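Local coordinates for protein nucleoporin NUP82 (Saccharomyces cerevisiae, PDB 3PBP) that helps build the nuclear pore complex as a structural nucleoporin, its N-terminal domain binding the nucleoporin NUP116, at residues D242-R247 against W337-Y342; K280-F285 against L331-S336; D40-W45 against Y54-F59. The protein carries 1 engineered substitution. One frame throughout, in Å; residues are numbered along the deposited sequence.

Interaction 1: D242-R247 against W337-Y342; sequences DVIVKR and WDVDNY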
loop_
_atom_site.group_PDB
_atom_site.type_symbol
_atom_site.label_atom_id
_atom_site.label_comp_id
_atom_site.label_asym_id
_atom_site.label_seq_id
_atom_site.Cartn_x
_atom_site.Cartn_y
_atom_site.Cartn_z
ATOM N N ASP A 242 -0.290 5.116 -25.635
ATOM C CA ASP A 242 0.937 4.361 -25.427
ATOM C C ASP A 242 0.636 2.874 -25.624
ATOM O O ASP A 242 -0.415 2.394 -25.227
ATOM C CB ASP A 242 1.416 4.603 -23.996
ATOM C CG ASP A 242 2.603 3.748 -23.617
ATOM O OD1 ASP A 242 2.580 2.527 -23.864
ATOM O OD2 ASP A 242 3.563 4.301 -23.052
ATOM N N VAL A 243 1.560 2.134 -26.216
ATOM C CA VAL A 243 1.335 0.709 -26.448
ATOM C C VAL A 243 1.191 -0.105 -25.168
ATOM O O VAL A 243 0.356 -1.008 -25.098
ATOM C CB VAL A 243 2.468 0.096 -27.298
ATOM C CG1 VAL A 243 2.239 -1.394 -27.485
ATOM C CG2 VAL A 243 2.522 0.788 -28.646
ATOM N N ILE A 244 2.015 0.197 -24.169
ATOM C CA ILE A 244 1.955 -0.501 -22.886
ATOM C C ILE A 244 0.599 -0.258 -22.193
ATOM O O ILE A 244 0.013 -1.191 -21.628
ATOM C CB ILE A 244 3.108 -0.052 -21.968
ATOM C CG1 ILE A 244 4.437 -0.494 -22.585
ATOM C CG2 ILE A 244 2.938 -0.638 -20.569
ATOM C CD1 ILE A 244 5.664 -0.046 -21.826
ATOM N N VAL A 245 0.105 0.984 -22.253
ATOM C CA VAL A 245 -1.184 1.343 -21.669
ATOM C C VAL A 245 -2.310 0.592 -22.381
ATOM O O VAL A 245 -3.172 -0.019 -21.740
ATOM C CB VAL A 245 -1.463 2.856 -21.800
ATOM C CG1 VAL A 245 -2.895 3.169 -21.368
ATOM C CG2 VAL A 245 -0.497 3.626 -20.956
ATOM N N LYS A 246 -2.292 0.653 -23.710
ATOM C CA LYS A 246 -3.287 -0.005 -24.543
ATOM C C LYS A 246 -3.396 -1.484 -24.172
ATOM O O LYS A 246 -4.494 -2.058 -24.111
ATOM C CB LYS A 246 -2.885 0.132 -26.010
ATOM C CG LYS A 246 -4.036 0.426 -26.964
ATOM C CD LYS A 246 -3.500 0.758 -28.346
ATOM C CE LYS A 246 -4.300 1.861 -28.996
ATOM N NZ LYS A 246 -3.425 2.629 -29.931
ATOM N N ARG A 247 -2.247 -2.099 -23.924
ATOM C CA ARG A 247 -2.221 -3.502 -23.557
ATOM C C ARG A 247 -2.968 -3.739 -22.235
ATOM O O ARG A 247 -3.835 -4.624 -22.139
ATOM C CB ARG A 247 -0.776 -3.975 -23.437
ATOM C CG ARG A 247 -0.670 -5.445 -23.167
ATOM C CD ARG A 247 0.752 -5.875 -22.988
ATOM N NE ARG A 247 0.783 -7.225 -22.446
ATOM C CZ ARG A 247 1.383 -7.553 -21.312
ATOM N NH1 ARG A 247 2.008 -6.616 -20.604
ATOM N NH2 ARG A 247 1.341 -8.811 -20.882
ATOM N N TRP A 337 -0.250 -5.664 -14.362
ATOM C CA TRP A 337 0.341 -6.828 -13.726
ATOM C C TRP A 337 1.837 -6.976 -13.968
ATOM O O TRP A 337 2.565 -7.245 -13.019
ATOM C CB TRP A 337 -0.366 -8.090 -14.203
ATOM C CG TRP A 337 -1.803 -8.243 -13.770
ATOM C CD1 TRP A 337 -2.270 -9.025 -12.751
ATOM C CD2 TRP A 337 -2.963 -7.727 -14.439
ATOM N NE1 TRP A 337 -3.644 -9.041 -12.755
ATOM C CE2 TRP A 337 -4.094 -8.253 -13.782
ATOM C CE3 TRP A 337 -3.157 -6.873 -15.531
ATOM C CZ2 TRP A 337 -5.398 -7.965 -14.191
ATOM C CZ3 TRP A 337 -4.462 -6.584 -15.934
ATOM C CH2 TRP A 337 -5.560 -7.128 -15.264
ATOM N N ASP A 338 2.289 -6.811 -15.220
ATOM C CA ASP A 338 3.716 -6.937 -15.577
ATOM C C ASP A 338 4.511 -5.653 -15.451
ATOM O O ASP A 338 5.470 -5.564 -14.694
ATOM C CB ASP A 338 3.911 -7.356 -17.025
ATOM C CG ASP A 338 2.877 -8.311 -17.494
ATOM O OD1 ASP A 338 2.756 -9.383 -16.876
ATOM O OD2 ASP A 338 2.191 -7.988 -18.483
ATOM N N VAL A 339 4.115 -4.673 -16.247
ATOM C CA VAL A 339 4.787 -3.384 -16.314
ATOM C C VAL A 339 5.469 -2.869 -15.047
ATOM O O VAL A 339 4.808 -2.581 -14.047
ATOM C CB VAL A 339 3.813 -2.312 -16.823
ATOM C CG1 VAL A 339 4.584 -1.098 -17.265
ATOM C CG2 VAL A 339 2.973 -2.867 -17.958
ATOM N N ASP A 340 6.798 -2.765 -15.100
ATOM C CA ASP A 340 7.576 -2.237 -13.983
ATOM C C ASP A 340 7.471 -0.728 -14.029
ATOM O O ASP A 340 7.397 -0.136 -15.101
ATOM C CB ASP A 340 9.060 -2.577 -14.096
ATOM C CG ASP A 340 9.327 -4.055 -14.073
ATOM O OD1 ASP A 340 8.710 -4.751 -13.241
ATOM O OD2 ASP A 340 10.167 -4.511 -14.881
ATOM N N ASN A 341 7.484 -0.102 -12.865
ATOM C CA ASN A 341 7.393 1.348 -12.799
ATOM C C ASN A 341 6.270 1.909 -13.656
ATOM O O ASN A 341 6.399 2.977 -14.259
ATOM C CB ASN A 341 8.723 1.947 -13.213
ATOM C CG ASN A 341 9.851 1.420 -12.376
ATOM O OD1 ASN A 341 9.915 1.686 -11.171
ATOM N ND2 ASN A 341 10.742 0.641 -12.995
ATOM N N TYR A 342 5.165 1.180 -13.710
ATOM C CA TYR A 342 4.028 1.644 -14.466
ATOM C C TYR A 342 3.440 2.832 -13.733
ATOM O O TYR A 342 3.210 2.804 -12.524
ATOM C CB TYR A 342 2.969 0.560 -14.575
ATOM C CG TYR A 342 1.805 0.923 -15.462
ATOM C CD1 TYR A 342 1.986 1.183 -16.817
ATOM C CD2 TYR A 342 0.511 0.937 -14.965
ATOM C CE1 TYR A 342 0.905 1.436 -17.655
ATOM C CE2 TYR A 342 -0.583 1.188 -15.792
ATOM C CZ TYR A 342 -0.376 1.432 -17.133
ATOM O OH TYR A 342 -1.458 1.632 -17.951
#

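Interaction 2: K280-F285 against L331-S336; sequences KVQGPF and LEMSMS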
loop_
_atom_site.group_PDB
_atom_site.type_symbol
_atom_site.label_atom_id
_atom_site.label_comp_id
_atom_site.label_asym_id
_atom_site.label_seq_id
_atom_site.Cartn_x
_atom_site.Cartn_y
_atom_site.Cartn_z
ATOM N N LYS A 280 2.257 -5.952 -10.270
ATOM C CA LYS A 280 3.355 -5.086 -9.897
ATOM C C LYS A 280 2.869 -3.689 -9.548
ATOM O O LYS A 280 1.952 -3.151 -10.183
ATOM C CB LYS A 280 4.393 -5.029 -11.021
ATOM C CG LYS A 280 5.218 -6.287 -11.122
ATOM C CD LYS A 280 6.375 -6.138 -12.082
ATOM C CE LYS A 280 7.237 -7.402 -12.088
ATOM N NZ LYS A 280 8.421 -7.323 -13.007
ATOM N N VAL A 281 3.494 -3.112 -8.528
ATOM C CA VAL A 281 3.155 -1.779 -8.055
ATOM C C VAL A 281 3.199 -0.697 -9.110
ATOM O O VAL A 281 4.041 -0.701 -10.006
ATOM C CB VAL A 281 4.088 -1.308 -6.941
ATOM C CG1 VAL A 281 3.262 -0.909 -5.721
ATOM C CG2 VAL A 281 5.096 -2.385 -6.613
ATOM N N GLN A 282 2.266 0.234 -8.975
ATOM C CA GLN A 282 2.171 1.386 -9.852
ATOM C C GLN A 282 2.628 2.568 -8.984
ATOM O O GLN A 282 2.525 2.506 -7.749
ATOM C CB GLN A 282 0.727 1.595 -10.306
ATOM C CG GLN A 282 0.161 0.462 -11.098
ATOM C CD GLN A 282 -1.139 0.832 -11.783
ATOM O OE1 GLN A 282 -1.270 1.924 -12.342
ATOM N NE2 GLN A 282 -2.105 -0.082 -11.763
ATOM N N GLY A 283 3.142 3.622 -9.616
ATOM C CA GLY A 283 3.606 4.771 -8.859
ATOM C C GLY A 283 5.029 5.213 -9.166
ATOM O O GLY A 283 5.736 4.567 -9.945
ATOM N N PRO A 284 5.501 6.288 -8.520
ATOM C CA PRO A 284 4.736 7.056 -7.535
ATOM C C PRO A 284 3.614 7.879 -8.132
ATOM O O PRO A 284 3.658 8.279 -9.293
ATOM C CB PRO A 284 5.787 7.962 -6.876
ATOM C CG PRO A 284 7.075 7.734 -7.666
ATOM C CD PRO A 284 6.682 7.048 -8.945
ATOM N N PHE A 285 2.597 8.121 -7.318
ATOM C CA PHE A 285 1.487 8.926 -7.736
ATOM C C PHE A 285 1.965 10.363 -7.697
ATOM O O PHE A 285 2.838 10.733 -6.912
ATOM C CB PHE A 285 0.314 8.790 -6.770
ATOM C CG PHE A 285 -0.658 7.721 -7.136
ATOM C CD1 PHE A 285 -0.288 6.386 -7.101
ATOM C CD2 PHE A 285 -1.947 8.050 -7.508
ATOM C CE1 PHE A 285 -1.191 5.394 -7.434
ATOM C CE2 PHE A 285 -2.862 7.064 -7.847
ATOM C CZ PHE A 285 -2.486 5.733 -7.811
ATOM N N LEU A 331 -7.886 10.998 -12.009
ATOM C CA LEU A 331 -7.787 10.148 -13.186
ATOM C C LEU A 331 -8.136 8.707 -12.883
ATOM O O LEU A 331 -7.979 8.244 -11.754
ATOM C CB LEU A 331 -6.392 10.239 -13.778
ATOM C CG LEU A 331 -6.016 11.677 -14.128
ATOM C CD1 LEU A 331 -4.729 11.680 -14.931
ATOM C CD2 LEU A 331 -7.134 12.318 -14.916
ATOM N N GLU A 332 -8.639 8.000 -13.883
ATOM C CA GLU A 332 -8.997 6.602 -13.693
ATOM C C GLU A 332 -7.781 5.715 -13.996
ATOM O O GLU A 332 -7.197 5.782 -15.092
ATOM C CB GLU A 332 -10.159 6.238 -14.616
ATOM C CG GLU A 332 -10.761 4.872 -14.364
ATOM C CD GLU A 332 -11.314 4.724 -12.965
ATOM O OE1 GLU A 332 -12.126 5.581 -12.553
ATOM O OE2 GLU A 332 -10.938 3.746 -12.281
HETATM N N MSE A 333 -7.381 4.902 -13.026
HETATM C CA MSE A 333 -6.244 4.025 -13.233
HETATM C C MSE A 333 -6.662 2.838 -14.076
HETATM O O MSE A 333 -7.847 2.519 -14.199
HETATM C CB MSE A 333 -5.726 3.461 -11.915
HETATM C CG MSE A 333 -5.207 4.452 -10.897
HETATM SE SE MSE A 333 -4.911 3.509 -9.177
HETATM C CE MSE A 333 -3.329 2.484 -9.679
ATOM N N SER A 334 -5.665 2.179 -14.652
ATOM C CA SER A 334 -5.898 0.980 -15.427
ATOM C C SER A 334 -5.175 -0.091 -14.634
ATOM O O SER A 334 -4.183 0.184 -13.942
ATOM C CB SER A 334 -5.276 1.078 -16.812
ATOM O OG SER A 334 -3.860 0.998 -16.740
HETATM N N MSE A 335 -5.685 -1.306 -14.703
HETATM C CA MSE A 335 -5.050 -2.401 -14.004
HETATM C C MSE A 335 -3.722 -2.744 -14.680
HETATM O O MSE A 335 -3.567 -2.566 -15.886
HETATM C CB MSE A 335 -5.987 -3.596 -13.999
HETATM C CG MSE A 335 -7.123 -3.397 -13.043
HETATM SE SE MSE A 335 -8.506 -4.729 -13.166
HETATM C CE MSE A 335 -7.515 -6.290 -12.766
ATOM N N SER A 336 -2.761 -3.217 -13.896
ATOM C CA SER A 336 -1.454 -3.562 -14.426
ATOM C C SER A 336 -0.845 -4.721 -13.642
ATOM O O SER A 336 -0.910 -4.759 -12.416
ATOM C CB SER A 336 -0.538 -2.341 -14.368
ATOM O OG SER A 336 0.728 -2.631 -14.930
#

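Interaction 3: D40-W45 against Y54-F59; sequences DNIIRW and YHSLNF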
loop_
_atom_site.group_PDB
_atom_site.type_symbol
_atom_site.label_atom_id
_atom_site.label_comp_id
_atom_site.label_asym_id
_atom_site.label_seq_id
_atom_site.Cartn_x
_atom_site.Cartn_y
_atom_site.Cartn_z
ATOM N N ASP A 40 -8.194 -10.275 29.402
ATOM C CA ASP A 40 -7.664 -11.459 30.080
ATOM C C ASP A 40 -7.689 -12.690 29.194
ATOM O O ASP A 40 -7.976 -13.792 29.655
ATOM C CB ASP A 40 -8.445 -11.772 31.357
ATOM C CG ASP A 40 -8.278 -10.702 32.420
ATOM O OD1 ASP A 40 -7.162 -10.117 32.493
ATOM O OD2 ASP A 40 -9.253 -10.463 33.185
ATOM N N ASN A 41 -7.377 -12.502 27.923
ATOM C CA ASN A 41 -7.370 -13.606 26.975
ATOM C C ASN A 41 -8.726 -14.276 26.829
ATOM O O ASN A 41 -8.808 -15.479 26.586
ATOM C CB ASN A 41 -6.320 -14.643 27.360
ATOM C CG ASN A 41 -4.922 -14.064 27.375
ATOM O OD1 ASN A 41 -4.447 -13.513 26.379
ATOM N ND2 ASN A 41 -4.252 -14.184 28.506
ATOM N N ILE A 42 -9.786 -13.488 26.985
ATOM C CA ILE A 42 -11.135 -14.002 26.821
ATOM C C ILE A 42 -11.900 -13.080 25.871
ATOM O O ILE A 42 -11.803 -11.849 25.968
ATOM C CB ILE A 42 -11.925 -14.063 28.156
ATOM C CG1 ILE A 42 -11.117 -14.803 29.233
ATOM C CG2 ILE A 42 -13.271 -14.779 27.916
ATOM C CD1 ILE A 42 -11.724 -14.726 30.607
ATOM N N ILE A 43 -12.654 -13.684 24.953
ATOM C CA ILE A 43 -13.448 -12.926 24.011
ATOM C C ILE A 43 -14.871 -12.847 24.534
ATOM O O ILE A 43 -15.475 -13.860 24.881
ATOM C CB ILE A 43 -13.500 -13.601 22.626
ATOM C CG1 ILE A 43 -12.084 -13.802 22.080
ATOM C CG2 ILE A 43 -14.325 -12.751 21.671
ATOM C CD1 ILE A 43 -12.015 -14.618 20.773
ATOM N N ARG A 44 -15.397 -11.636 24.617
ATOM C CA ARG A 44 -16.776 -11.442 25.032
ATOM C C ARG A 44 -17.503 -10.849 23.828
ATOM O O ARG A 44 -17.003 -9.925 23.187
ATOM C CB ARG A 44 -16.865 -10.474 26.197
ATOM C CG ARG A 44 -16.434 -11.051 27.496
ATOM C CD ARG A 44 -16.711 -10.065 28.618
ATOM N NE ARG A 44 -16.231 -10.569 29.900
ATOM C CZ ARG A 44 -16.216 -9.871 31.032
ATOM N NH1 ARG A 44 -16.657 -8.620 31.052
ATOM N NH2 ARG A 44 -15.743 -10.421 32.142
ATOM N N TRP A 45 -18.671 -11.389 23.500
ATOM C CA TRP A 45 -19.432 -10.881 22.371
ATOM C C TRP A 45 -20.883 -10.749 22.777
ATOM O O TRP A 45 -21.428 -11.622 23.436
ATOM C CB TRP A 45 -19.269 -11.807 21.160
ATOM C CG TRP A 45 -19.825 -13.202 21.316
ATOM C CD1 TRP A 45 -21.047 -13.647 20.907
ATOM C CD2 TRP A 45 -19.150 -14.339 21.861
ATOM N NE1 TRP A 45 -21.173 -14.989 21.150
ATOM C CE2 TRP A 45 -20.023 -15.442 21.737
ATOM C CE3 TRP A 45 -17.887 -14.536 22.437
ATOM C CZ2 TRP A 45 -19.677 -16.726 22.173
ATOM C CZ3 TRP A 45 -17.542 -15.822 22.873
ATOM C CH2 TRP A 45 -18.432 -16.895 22.736
ATOM N N TYR A 54 -24.247 -11.773 27.579
ATOM C CA TYR A 54 -23.098 -11.825 26.689
ATOM C C TYR A 54 -22.495 -13.220 26.812
ATOM O O TYR A 54 -22.891 -13.995 27.679
ATOM C CB TYR A 54 -22.074 -10.745 27.060
ATOM C CG TYR A 54 -21.315 -10.987 28.342
ATOM C CD1 TYR A 54 -20.290 -11.937 28.408
ATOM C CD2 TYR A 54 -21.613 -10.259 29.492
ATOM C CE1 TYR A 54 -19.584 -12.148 29.590
ATOM C CE2 TYR A 54 -20.913 -10.461 30.676
ATOM C CZ TYR A 54 -19.903 -11.401 30.720
ATOM O OH TYR A 54 -19.210 -11.571 31.894
ATOM N N HIS A 55 -21.550 -13.552 25.946
ATOM C CA HIS A 55 -20.951 -14.865 26.005
ATOM C C HIS A 55 -19.447 -14.752 25.989
ATOM O O HIS A 55 -18.912 -13.698 25.670
ATOM C CB HIS A 55 -21.462 -15.712 24.849
ATOM C CG HIS A 55 -22.953 -15.720 24.738
ATOM N ND1 HIS A 55 -23.668 -14.636 24.268
ATOM C CD2 HIS A 55 -23.872 -16.645 25.104
ATOM C CE1 HIS A 55 -24.961 -14.894 24.352
ATOM N NE2 HIS A 55 -25.111 -16.105 24.856
ATOM N N SER A 56 -18.764 -15.834 26.354
ATOM C CA SER A 56 -17.309 -15.834 26.413
ATOM C C SER A 56 -16.633 -17.072 25.854
ATOM O O SER A 56 -17.227 -18.150 25.753
ATOM C CB SER A 56 -16.854 -15.658 27.848
ATOM O OG SER A 56 -17.446 -14.509 28.397
ATOM N N LEU A 57 -15.371 -16.894 25.492
ATOM C CA LEU A 57 -14.557 -17.964 24.958
ATOM C C LEU A 57 -13.132 -17.649 25.348
ATOM O O LEU A 57 -12.462 -16.868 24.689
ATOM C CB LEU A 57 -14.661 -18.033 23.440
ATOM C CG LEU A 57 -13.677 -19.032 22.830
ATOM C CD1 LEU A 57 -13.987 -20.425 23.375
ATOM C CD2 LEU A 57 -13.770 -19.001 21.304
ATOM N N ASN A 58 -12.682 -18.253 26.439
ATOM C CA ASN A 58 -11.331 -18.055 26.936
ATOM C C ASN A 58 -10.370 -18.756 25.995
ATOM O O ASN A 58 -10.503 -19.953 25.745
ATOM C CB ASN A 58 -11.194 -18.642 28.340
ATOM C CG ASN A 58 -9.849 -18.370 28.946
ATOM O OD1 ASN A 58 -8.830 -18.872 28.468
ATOM N ND2 ASN A 58 -9.826 -17.555 29.999
ATOM N N PHE A 59 -9.397 -18.016 25.470
ATOM C CA PHE A 59 -8.440 -18.599 24.543
ATOM C C PHE A 59 -7.010 -18.665 25.066
ATOM O O PHE A 59 -6.088 -18.891 24.286
ATOM C CB PHE A 59 -8.491 -17.854 23.197
ATOM C CG PHE A 59 -8.209 -16.376 23.297
ATOM C CD1 PHE A 59 -6.902 -15.900 23.285
ATOM C CD2 PHE A 59 -9.253 -15.455 23.397
ATOM C CE1 PHE A 59 -6.639 -14.527 23.365
ATOM C CE2 PHE A 59 -8.999 -14.082 23.480
ATOM C CZ PHE A 59 -7.691 -13.621 23.463
#

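Interaction 1: D242-R247 against W337-Y342
Ile244 lays its CG2 methyl against both methyls of Val339, the two side chains crossing obliquely. CG2 to Val339 CG2 is the nearer approach, at 3.4 Å, and Val339 CG1 follows at 3.7 Å. CG2 is the branch that meets the loop, standing anti to the backbone N, beside the carbonyl carbon. The same methyl comes obliquely to the Tyr342 ring, 4.1 Å from CE1. Tyr342 also meets Val245, crossing it at about a right angle: Val245 CG2 lies at the ring's edge, 3.7 Å from Tyr342 OH. The short side chain of Val245 lets the phenol oxygen come close to the helix, and that oxygen is engaged elsewhere in a hydrogen bond with Ser334 OG. About one turn beyond Ile244, Arg247 runs extended to Asp338 and closes a salt bridge. NH1 donates to Asp338 OD2 at 2.5 Å, the oxygen accepting on its anti lone pair, while NH2 makes a weaker bond to the same oxygen. The guanidinium and carboxylate planes are 18° apart, nearly coplanar, and OD2 lies at the guanidinium edge. Asp242 fills the N-cap position, its OD1 accepting from Ile244 N, a bond modelled too short to be taken at face value, and weakly from Val245 N. The arrangement is that of an N-capped helix start, the first turn of helix 243-262, packed against the long loop between strands 323-329 and 347-355 of a beta-propeller domain.

Interaction 2: K280-F285 against L331-S336
This is a buried loop-to-loop contact, in which Gln282 and Phe285 meet Met333, Ser334 and Ser336 beside the propeller sheet that contains strands 286-288, 323-329 and 347-355. The two chains run roughly antiparallel, yet side chains do most of the joining. Gln282 extends beyond CG, long enough to carry its amide across, and NE2 donates to Ser334 O over 3.0 Å. The donor lies in the carbonyl plane, and the N-H...O angle of 151° makes the bond reasonably straight. Met333, present as selenomethionine, reaches tip to tip toward the same amide, its CE 3.4 Å from Gln282 OE1. Its SE lies in the plane of the Phe285 ring, at the edge, 3.6 Å from CZ: a Met-aromatic contact. The bend at chi3 (72°) puts CE on the amide while SE stays by the ring, a double role suited to a flexible, unbranched chain. Ser336 adds its small CB, 3.8 Å from Gln282 NE2. Pro284 O accepts from Arg101 of the NUP116 chain. Ser334 O can only accept, which supports NE2 on that side; Asn346 ND2 is the matching donor to OE1, and the two bonds offset the cost of burying the amide beside Met333.

Interaction 3: D40-W45 against Y54-F59
Asn41 starts the pairing with its carbonyl O, which accepts from Phe59 N at 2.8 Å and also lies over one face of the Phe59 ring, toward the rim. The CG of Phe59 stands between its backbone N and carbonyl carbon (chi1 58°), a position from which the ring lies over the Asn41 carbonyl. Ile42 and Asn58 form an antiparallel non-hydrogen-bonded pair; Ile42 CG2 touches Ser56 CB at 3.7 Å. Ile43, opposite Leu57, exchanges two backbone hydrogen bonds with it and turns CG1 to Phe59 CE2, 3.4 Å away, an apolar residue suited to the buried face it shares with Leu57 and Trp45. Arg44 points to the other face with Ile42. Its extended chain passes the Tyr54 ring, CD making an off-centre CH-pi contact, and Tyr54 OH lies over the centre of the guanidinium, 3.5 Å from CZ; NH1 bonds the carbonyls of Ile12 and Gln14. Trp45, in a hydrogen-bonded pair with His55, takes His55 CB over its six-membered ring, 3.7 Å from the centroid, and meets Leu57 CB with CZ3. Strand 55-58 is outermost in its four-stranded antiparallel propeller blade within this chain, while strand 42-47 lies between it and strand 34-39, where Val36 meets Ile43 and Phe37 meets Arg44.

Interactions 1 and 2 are neighbours, with centres about 9 Å apart, and both use the loop between strands 323-329 and 347-355. Asp340 of one forms a salt bridge with Lys280 of the other, and Tyr342 OH meets Ser334 OG. Interaction 2 is the buried member and relies on an amide and a selenium-aromatic contact; interaction 1 is only partly buried and includes a charged pair between exposed Arg247 and partly exposed Asp338. Interaction 3 lies on the opposite side of the chain's centre, about 43 Å from interaction 2 between centres. It too is partly buried, with the hairpin face of Ile43, Trp45 and Leu57 turned inward, and regular backbone hydrogen bonding replaces side-chain-led joining.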